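PDB 3OT2: putative restriction endonuclease domain-containing protein from Anabaena variabilis, which is of unknown function but, as a Uma2 (DUF820) family member of the PD-(D/E)XK restriction endonuclease clan, is probably a nuclease. Local coordinates for residues Tyr27-Ile32 with Val122-Leu127; Ile33-Pro38 with Phe66-Cys71. All blocks are in the same frame, centred on the assembly; numbering follows the deposited sequence.

Contact 1: Tyr27-Ile32 with Val122-Leu127; sequences YIEGKI and VTKNIL. With EDO (1,2-ethanediol), chain G; EDO (1,2-ethanediol), chain K.
Van der Waals contact without a hydrogen bond joins I28, the last strand residue before a tight hairpin turn, to the side-chain amide of N125 on helix 119-131. The two side chains cross at about a right angle: CD1 of I28 lies 3.5 Å from OD1 of N125 and 3.7 Å from its ND2, and this methyl meets the amide end. With CG1 anti to the carbonyl carbon (chi1 -50°), the longer branch carries CD1 up to the amide of N125.

Charge supplies the second link. OE1 of E29 stands 3.5 Å from NZ of K124 in a long salt bridge, reached by two extended chains. A 1,2-ethanediol molecule sits beside this pair, its O1 accepting a bond of 2.9 Å from K124 NZ. The stronger partner of that ammonium is D160 of the second subunit, and T146 of the same subunit is also hydrogen-bonded to it; K124 thus connects the hairpin with the dimer interface.

Backbone bonds between I28 and K31 close the type I' turn, with E29 and G30 at its corners. The hairpin of strands 25-28 and 31-34 rests beside the helix, while T78 of strand 76-78 touches both I28 and N125, and V122 and I126 pack on L139 of strand 136-141.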
ATOM      1  N   TYR A  27       8.391  16.952  -5.744  1.00 37.38           N
ATOM      2  CA  TYR A  27       9.155  17.355  -4.562  1.00 38.35           C
ATOM      3  C   TYR A  27       8.457  16.704  -3.366  1.00 42.26           C
ATOM      4  O   TYR A  27       7.356  17.117  -2.979  1.00 39.03           O
ATOM      5  CB  TYR A  27       9.260  18.884  -4.454  1.00 39.42           C
ATOM      6  CG  TYR A  27      10.034  19.359  -3.244  1.00 42.02           C
ATOM      7  CD1 TYR A  27      11.418  19.514  -3.291  1.00 45.77           C
ATOM      8  CD2 TYR A  27       9.380  19.695  -2.064  1.00 42.72           C
ATOM      9  CE1 TYR A  27      12.135  19.972  -2.183  1.00 48.59           C
ATOM     10  CE2 TYR A  27      10.084  20.153  -0.952  1.00 45.12           C
ATOM     11  CZ  TYR A  27      11.460  20.301  -1.021  1.00 54.61           C
ATOM     12  OH  TYR A  27      12.149  20.728   0.086  1.00 58.14           O
ATOM     13  N   ILE A  28       9.059  15.608  -2.858  1.00 40.29           N
ATOM     14  CA  ILE A  28       8.484  14.783  -1.793  1.00 38.63           C
ATOM     15  C   ILE A  28       9.481  14.637  -0.676  1.00 43.21           C
ATOM     16  O   ILE A  28      10.586  14.142  -0.907  1.00 43.29           O
ATOM     17  CB  ILE A  28       8.060  13.390  -2.333  1.00 39.63           C
ATOM     18  CG1 ILE A  28       7.186  13.494  -3.609  1.00 38.79           C
ATOM     19  CG2 ILE A  28       7.349  12.585  -1.228  1.00 38.70           C
ATOM     20  CD1 ILE A  28       7.237  12.294  -4.492  1.00 41.24           C
ATOM     21  N   GLU A  29       9.087  15.054   0.537  1.00 41.00           N
ATOM     22  CA  GLU A  29       9.909  14.952   1.757  1.00 42.73           C
ATOM     23  C   GLU A  29      11.311  15.567   1.548  1.00 49.72           C
ATOM     24  O   GLU A  29      12.318  15.011   1.995  1.00 53.42           O
ATOM     25  CB  GLU A  29      10.007  13.481   2.217  1.00 44.09           C
ATOM     26  CG  GLU A  29       8.649  12.865   2.531  1.00 49.98           C
ATOM     27  CD  GLU A  29       8.630  11.403   2.923  1.00 66.19           C
ATOM     28  OE1 GLU A  29       9.498  10.644   2.432  1.00 64.59           O
ATOM     29  OE2 GLU A  29       7.694  10.997   3.649  1.00 56.42           O
ATOM     30  N   GLY A  30      11.355  16.693   0.842  1.00 45.55           N
ATOM     31  CA  GLY A  30      12.589  17.420   0.557  1.00 48.53           C
ATOM     32  C   GLY A  30      13.439  16.881  -0.579  1.00 54.41           C
ATOM     33  O   GLY A  30      14.497  17.441  -0.857  1.00 56.65           O
ATOM     34  N   LYS A  31      12.985  15.800  -1.249  1.00 49.90           N
ATOM     35  CA  LYS A  31      13.711  15.147  -2.342  1.00 50.08           C
ATOM     36  C   LYS A  31      13.028  15.387  -3.684  1.00 51.46           C
ATOM     37  O   LYS A  31      11.798  15.458  -3.754  1.00 48.61           O
ATOM     38  CB  LYS A  31      13.815  13.628  -2.103  1.00 52.58           C
ATOM     39  CG  LYS A  31      14.441  13.218  -0.769  1.00 73.46           C
ATOM     40  CD  LYS A  31      14.170  11.741  -0.459  1.00 86.35           C
ATOM     41  CE  LYS A  31      14.511  11.353   0.961  1.00104.48           C
ATOM     42  NZ  LYS A  31      13.476  11.792   1.939  1.00113.47           N
ATOM     43  N   ILE A  32      13.829  15.501  -4.744  1.00 47.92           N
ATOM     44  CA  ILE A  32      13.314  15.669  -6.098  1.00 47.33           C
ATOM     45  C   ILE A  32      13.297  14.282  -6.749  1.00 51.79           C
ATOM     46  O   ILE A  32      14.349  13.633  -6.843  1.00 53.29           O
ATOM     47  CB  ILE A  32      14.109  16.713  -6.925  1.00 52.11           C
ATOM     48  CG1 ILE A  32      14.099  18.095  -6.234  1.00 53.10           C
ATOM     49  CG2 ILE A  32      13.550  16.792  -8.352  1.00 52.02           C
ATOM     50  CD1 ILE A  32      15.065  19.157  -6.837  1.00 61.38           C
ATOM     51  N   VAL A 122       4.138   6.268  -4.338  1.00 31.87           N
ATOM     52  CA  VAL A 122       2.746   6.526  -4.729  1.00 31.13           C
ATOM     53  C   VAL A 122       1.822   6.445  -3.525  1.00 32.61           C
ATOM     54  O   VAL A 122       0.950   7.306  -3.380  1.00 30.85           O
ATOM     55  CB  VAL A 122       2.309   5.543  -5.853  1.00 36.10           C
ATOM     56  CG1 VAL A 122       0.800   5.497  -5.976  1.00 36.34           C
ATOM     57  CG2 VAL A 122       2.915   5.956  -7.176  1.00 35.98           C
ATOM     58  N   THR A 123       1.999   5.411  -2.670  1.00 31.07           N
ATOM     59  CA  THR A 123       1.175   5.228  -1.461  1.00 31.38           C
ATOM     60  C   THR A 123       1.396   6.416  -0.524  1.00 31.40           C
ATOM     61  O   THR A 123       0.415   6.979  -0.049  1.00 30.58           O
ATOM     62  CB  THR A 123       1.464   3.878  -0.798  1.00 35.79           C
ATOM     63  OG1 THR A 123       1.127   2.888  -1.751  1.00 37.41           O
ATOM     64  CG2 THR A 123       0.615   3.655   0.422  1.00 33.13           C
ATOM     65  N   LYS A 124       2.660   6.832  -0.322  1.00 29.23           N
ATOM     66  CA  LYS A 124       2.967   8.011   0.503  1.00 28.89           C
ATOM     67  C   LYS A 124       2.270   9.260  -0.069  1.00 32.03           C
ATOM     68  O   LYS A 124       1.728  10.051   0.696  1.00 31.79           O
ATOM     69  CB  LYS A 124       4.473   8.276   0.570  1.00 29.78           C
ATOM     70  CG  LYS A 124       5.287   7.266   1.353  1.00 39.75           C
ATOM     71  CD  LYS A 124       6.728   7.696   1.280  1.00 39.03           C
ATOM     72  CE  LYS A 124       7.630   6.695   1.907  1.00 45.46           C
ATOM     73  NZ  LYS A 124       9.027   7.201   1.951  1.00 38.24           N
ATOM     74  N   ASN A 125       2.318   9.448  -1.398  1.00 28.80           N
ATOM     75  CA  ASN A 125       1.684  10.598  -2.061  1.00 28.04           C
ATOM     76  C   ASN A 125       0.173  10.600  -1.843  1.00 31.40           C
ATOM     77  O   ASN A 125      -0.389  11.649  -1.526  1.00 29.62           O
ATOM     78  CB  ASN A 125       2.011  10.626  -3.566  1.00 27.28           C
ATOM     79  CG  ASN A 125       3.417  11.107  -3.856  1.00 36.23           C
ATOM     80  OD1 ASN A 125       4.109  11.682  -2.993  1.00 32.44           O
ATOM     81  ND2 ASN A 125       3.871  10.899  -5.079  1.00 32.25           N
ATOM     82  N   ILE A 126      -0.475   9.431  -1.951  1.00 28.54           N
ATOM     83  CA  ILE A 126      -1.915   9.322  -1.730  1.00 26.60           C
ATOM     84  C   ILE A 126      -2.208   9.645  -0.270  1.00 29.42           C
ATOM     85  O   ILE A 126      -3.125  10.418   0.010  1.00 28.37           O
ATOM     86  CB  ILE A 126      -2.489   7.942  -2.157  1.00 28.47           C
ATOM     87  CG1 ILE A 126      -2.457   7.783  -3.703  1.00 27.99           C
ATOM     88  CG2 ILE A 126      -3.927   7.766  -1.628  1.00 28.22           C
ATOM     89  CD1 ILE A 126      -2.703   6.362  -4.224  1.00 28.17           C
ATOM     90  N   LEU A 127      -1.418   9.093   0.664  1.00 27.44           N
ATOM     91  CA  LEU A 127      -1.685   9.349   2.080  1.00 26.80           C
ATOM     92  C   LEU A 127      -1.460  10.827   2.437  1.00 29.97           C
ATOM     93  O   LEU A 127      -2.190  11.353   3.279  1.00 29.84           O
ATOM     94  CB  LEU A 127      -0.879   8.402   2.979  1.00 27.21           C
ATOM     95  CG  LEU A 127      -1.231   6.904   2.823  1.00 29.31           C
ATOM     96  CD1 LEU A 127      -0.184   6.037   3.487  1.00 28.90           C
ATOM     97  CD2 LEU A 127      -2.643   6.579   3.346  1.00 30.84           C
TER
HETATM   98  C1  EDO G 192       9.556   8.499  -1.651  1.00 51.78           C
HETATM   99  O1  EDO G 192       9.531   7.282  -0.885  1.00 52.64           O
HETATM  100  C2  EDO G 192       9.695   9.684  -0.702  1.00 53.13           C
HETATM  101  O2  EDO G 192      11.005  10.275  -0.799  1.00 63.37           O
HETATM  102  C1  EDO K 193      -0.086  -0.325  -1.000  1.00 46.55           C
HETATM  103  O1  EDO K 193       0.440   0.061  -2.266  1.00 41.78           O
HETATM  104  C2  EDO K 193       0.978  -0.111   0.081  1.00 47.85           C
HETATM  105  O2  EDO K 193       2.068  -1.016  -0.108  1.00 47.84           O

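Contact 2: Ile33-Pro38 with Phe66-Cys71; sequences IQKPMP and FLELRC. With EDO (1,2-ethanediol), chain I.
Within the PD-(D/E)XK nuclease fold, K35 and E68 form a salt bridge between the loop leaving hairpin strand 31-34 and the turn that follows strand 63-67, an outermost strand, within this chain, of the mixed sheet. The sequence around D81, just ahead of strand 82-86, is consistent with the aspartate position of the clan's motif, although no catalytic role has been established here. D81 OD1 makes a further salt bridge to K35 NZ, and the backbone oxygen of V79 also accepts a bond from it, so three oxygens gather round one ammonium.

The link to E68 is short: K35 NZ donates to E68 OE1 at 2.6 Å, arriving on the syn side and 29° out of the carboxylate plane. E68 OE2 is 3.3 Å from the same nitrogen, and Q46 of helix 40-57 donates to this second oxygen, which helps fix the rotation of the carboxylate. Both chains bend to meet, K35 at chi3 (70°) and E68 at chi2 (-70°). With an alanine here in place of K35, the carboxylates of E68 and D81 would probably lose the cation they share and a gap would be likely to open between the two segments.

Further along, R70 helps line the 1,4-butanediol pocket; its guanidinium is held by E20, S25 and S77. A 1,2-ethanediol molecule lies near this end as well: its O2 makes a weak hydrogen bond of 3.2 Å to the backbone O of E68, and its O1 comes within 3.8 Å of R70 CB.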
ATOM      1  N   ILE A  33      12.101  13.806  -7.116  1.00 46.02           N
ATOM      2  CA  ILE A  33      11.924  12.498  -7.739  1.00 45.64           C
ATOM      3  C   ILE A  33      11.166  12.686  -9.041  1.00 48.77           C
ATOM      4  O   ILE A  33      10.045  13.213  -9.055  1.00 45.54           O
ATOM      5  CB  ILE A  33      11.223  11.442  -6.824  1.00 47.48           C
ATOM      6  CG1 ILE A  33      11.912  11.316  -5.443  1.00 48.87           C
ATOM      7  CG2 ILE A  33      11.152  10.061  -7.532  1.00 47.62           C
ATOM      8  CD1 ILE A  33      11.014  10.833  -4.331  1.00 56.90           C
ATOM      9  N   GLN A  34      11.781  12.242 -10.133  1.00 46.31           N
ATOM     10  CA  GLN A  34      11.173  12.315 -11.453  1.00 45.18           C
ATOM     11  C   GLN A  34      10.177  11.180 -11.613  1.00 46.13           C
ATOM     12  O   GLN A  34      10.456  10.060 -11.180  1.00 46.27           O
ATOM     13  CB  GLN A  34      12.254  12.257 -12.517  1.00 48.66           C
ATOM     14  CG  GLN A  34      11.788  12.764 -13.869  1.00 67.45           C
ATOM     15  CD  GLN A  34      12.900  12.889 -14.881  1.00 74.06           C
ATOM     16  OE1 GLN A  34      14.039  12.452 -14.672  1.00 67.48           O
ATOM     17  NE2 GLN A  34      12.579  13.502 -16.004  1.00 61.43           N
ATOM     18  N   LYS A  35       9.010  11.468 -12.221  1.00 40.73           N
ATOM     19  CA  LYS A  35       7.951  10.481 -12.458  1.00 38.24           C
ATOM     20  C   LYS A  35       8.419   9.414 -13.473  1.00 41.88           C
ATOM     21  O   LYS A  35       9.369   9.681 -14.205  1.00 43.32           O
ATOM     22  CB  LYS A  35       6.669  11.177 -12.976  1.00 39.02           C
ATOM     23  CG  LYS A  35       5.818  11.806 -11.887  1.00 38.27           C
ATOM     24  CD  LYS A  35       4.494  12.338 -12.448  1.00 37.85           C
ATOM     25  CE  LYS A  35       3.548  11.225 -12.865  1.00 36.05           C
ATOM     26  NZ  LYS A  35       2.176  11.727 -13.108  1.00 35.02           N
ATOM     27  N   PRO A  36       7.792   8.208 -13.548  1.00 40.45           N
ATOM     28  CA  PRO A  36       8.263   7.216 -14.532  1.00 43.13           C
ATOM     29  C   PRO A  36       7.943   7.628 -15.968  1.00 50.59           C
ATOM     30  O   PRO A  36       7.077   8.473 -16.218  1.00 48.41           O
ATOM     31  CB  PRO A  36       7.524   5.922 -14.134  1.00 43.55           C
ATOM     32  CG  PRO A  36       6.429   6.320 -13.317  1.00 43.77           C
ATOM     33  CD  PRO A  36       6.674   7.666 -12.740  1.00 38.79           C
HETATM   34  N   MSE A  37       8.671   7.040 -16.914  1.00 51.44           N
HETATM   35  CA  MSE A  37       8.476   7.291 -18.336  1.00 52.91           C
HETATM   36  C   MSE A  37       7.094   6.760 -18.759  1.00 54.03           C
HETATM   37  O   MSE A  37       6.649   5.744 -18.205  1.00 50.94           O
HETATM   38  CB  MSE A  37       9.606   6.618 -19.140  1.00 58.61           C
HETATM   39  CG  MSE A  37      10.971   7.269 -18.922  1.00 69.42           C
HETATM   40 SE   MSE A  37      11.092   8.954 -19.906  0.75 80.54          SE
HETATM   41  CE  MSE A  37      11.104   8.232 -21.700  1.00 79.59           C
ATOM     42  N   PRO A  38       6.367   7.452 -19.675  1.00 50.13           N
ATOM     43  CA  PRO A  38       5.079   6.913 -20.139  1.00 48.23           C
ATOM     44  C   PRO A  38       5.228   5.507 -20.747  1.00 47.44           C
ATOM     45  O   PRO A  38       6.239   5.199 -21.362  1.00 46.66           O
ATOM     46  CB  PRO A  38       4.635   7.926 -21.206  1.00 51.04           C
ATOM     47  CG  PRO A  38       5.376   9.182 -20.859  1.00 57.06           C
ATOM     48  CD  PRO A  38       6.716   8.684 -20.410  1.00 53.61           C
ATOM     49  N   PHE A  66      -8.278  16.196 -14.384  1.00 29.03           N
ATOM     50  CA  PHE A  66      -7.121  16.731 -15.103  1.00 29.22           C
ATOM     51  C   PHE A  66      -6.012  15.713 -15.182  1.00 34.34           C
ATOM     52  O   PHE A  66      -5.725  15.032 -14.200  1.00 31.84           O
ATOM     53  CB  PHE A  66      -6.571  17.988 -14.400  1.00 30.20           C
ATOM     54  CG  PHE A  66      -7.547  19.105 -14.175  1.00 31.13           C
ATOM     55  CD1 PHE A  66      -7.752  20.071 -15.149  1.00 34.97           C
ATOM     56  CD2 PHE A  66      -8.251  19.201 -12.978  1.00 32.23           C
ATOM     57  CE1 PHE A  66      -8.653  21.101 -14.933  1.00 36.34           C
ATOM     58  CE2 PHE A  66      -9.164  20.223 -12.770  1.00 34.47           C
ATOM     59  CZ  PHE A  66      -9.353  21.174 -13.743  1.00 33.85           C
ATOM     60  N   LEU A  67      -5.372  15.640 -16.346  1.00 33.45           N
ATOM     61  CA  LEU A  67      -4.219  14.793 -16.600  1.00 36.23           C
ATOM     62  C   LEU A  67      -2.967  15.490 -16.171  1.00 37.30           C
ATOM     63  O   LEU A  67      -2.742  16.628 -16.597  1.00 36.56           O
ATOM     64  CB  LEU A  67      -4.102  14.516 -18.117  1.00 38.86           C
ATOM     65  CG  LEU A  67      -4.868  13.344 -18.679  1.00 46.03           C
ATOM     66  CD1 LEU A  67      -4.950  13.427 -20.177  1.00 47.75           C
ATOM     67  CD2 LEU A  67      -4.168  12.082 -18.386  1.00 51.47           C
ATOM     68  N   GLU A  68      -2.101  14.800 -15.397  1.00 33.40           N
ATOM     69  CA  GLU A  68      -0.765  15.298 -15.068  1.00 32.99           C
ATOM     70  C   GLU A  68      -0.740  16.784 -14.601  1.00 36.65           C
ATOM     71  O   GLU A  68       0.085  17.572 -15.075  1.00 35.53           O
ATOM     72  CB  GLU A  68       0.150  15.145 -16.296  1.00 35.49           C
ATOM     73  CG  GLU A  68       0.271  13.734 -16.857  1.00 44.43           C
ATOM     74  CD  GLU A  68       1.039  12.758 -15.992  1.00 46.57           C
ATOM     75  OE1 GLU A  68       1.909  13.217 -15.224  1.00 44.95           O
ATOM     76  OE2 GLU A  68       0.796  11.533 -16.102  1.00 41.47           O
ATOM     77  N   LEU A  69      -1.608  17.145 -13.647  1.00 31.87           N
ATOM     78  CA  LEU A  69      -1.666  18.498 -13.112  1.00 32.50           C
ATOM     79  C   LEU A  69      -0.829  18.580 -11.828  1.00 35.16           C
ATOM     80  O   LEU A  69      -0.937  17.702 -10.967  1.00 31.34           O
ATOM     81  CB  LEU A  69      -3.140  18.876 -12.839  1.00 32.72           C
ATOM     82  CG  LEU A  69      -3.420  20.203 -12.146  1.00 38.89           C
ATOM     83  CD1 LEU A  69      -3.192  21.393 -13.099  1.00 39.75           C
ATOM     84  CD2 LEU A  69      -4.829  20.228 -11.586  1.00 39.65           C
ATOM     85  N   ARG A  70       0.013  19.627 -11.701  1.00 32.44           N
ATOM     86  CA  ARG A  70       0.823  19.816 -10.504  1.00 32.95           C
ATOM     87  C   ARG A  70      -0.033  20.343  -9.351  1.00 36.15           C
ATOM     88  O   ARG A  70      -0.783  21.301  -9.522  1.00 35.31           O
ATOM     89  CB  ARG A  70       2.012  20.746 -10.783  1.00 34.62           C
ATOM     90  CG  ARG A  70       2.860  21.068  -9.545  1.00 34.00           C
ATOM     91  CD  ARG A  70       4.194  21.742  -9.885  1.00 27.54           C
ATOM     92  NE  ARG A  70       4.951  20.994 -10.889  1.00 34.81           N
ATOM     93  CZ  ARG A  70       5.712  19.939 -10.621  1.00 46.11           C
ATOM     94  NH1 ARG A  70       5.863  19.518  -9.368  1.00 29.87           N
ATOM     95  NH2 ARG A  70       6.327  19.297 -11.599  1.00 36.44           N
ATOM     96  N   CYS A  71       0.064  19.687  -8.194  1.00 32.28           N
ATOM     97  CA  CYS A  71      -0.612  20.067  -6.961  1.00 32.56           C
ATOM     98  C   CYS A  71       0.438  20.293  -5.896  1.00 35.81           C
ATOM     99  O   CYS A  71       1.181  19.366  -5.563  1.00 35.10           O
ATOM    100  CB  CYS A  71      -1.632  19.009  -6.550  1.00 32.18           C
ATOM    101  SG  CYS A  71      -3.006  18.836  -7.722  1.00 36.13           S
TER
HETATM  102  C1  EDO I 197       2.708  20.134 -15.387  1.00 64.47           C
HETATM  103  O1  EDO I 197       2.699  21.276 -14.533  1.00 65.60           O
HETATM  104  C2  EDO I 197       3.185  18.947 -14.576  1.00 62.78           C
HETATM  105  O2  EDO I 197       3.246  17.821 -15.451  1.00 72.93           O

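How the contacts relate
The two contacts share the hairpin of strands 25-28 and 31-34. Contact 1 joins its turn to helix 119-131, and contact 2 joins the chain leaving it to the turn after strand 63-67. Their centres are about 12 Å apart, and they meet directly where I28 CD1 packs 4.1 Å from I33 CD1. Along the chain contact 2 is nested inside the loop that contact 1 closes. The 1,4-butanediol touches R70 of contact 2, whereas the side chains of K35 and I28 stay about 10 and 11 Å from it. Contact 1 also reaches the second subunit; no other protein chain of the assembly touches the segments of contact 2.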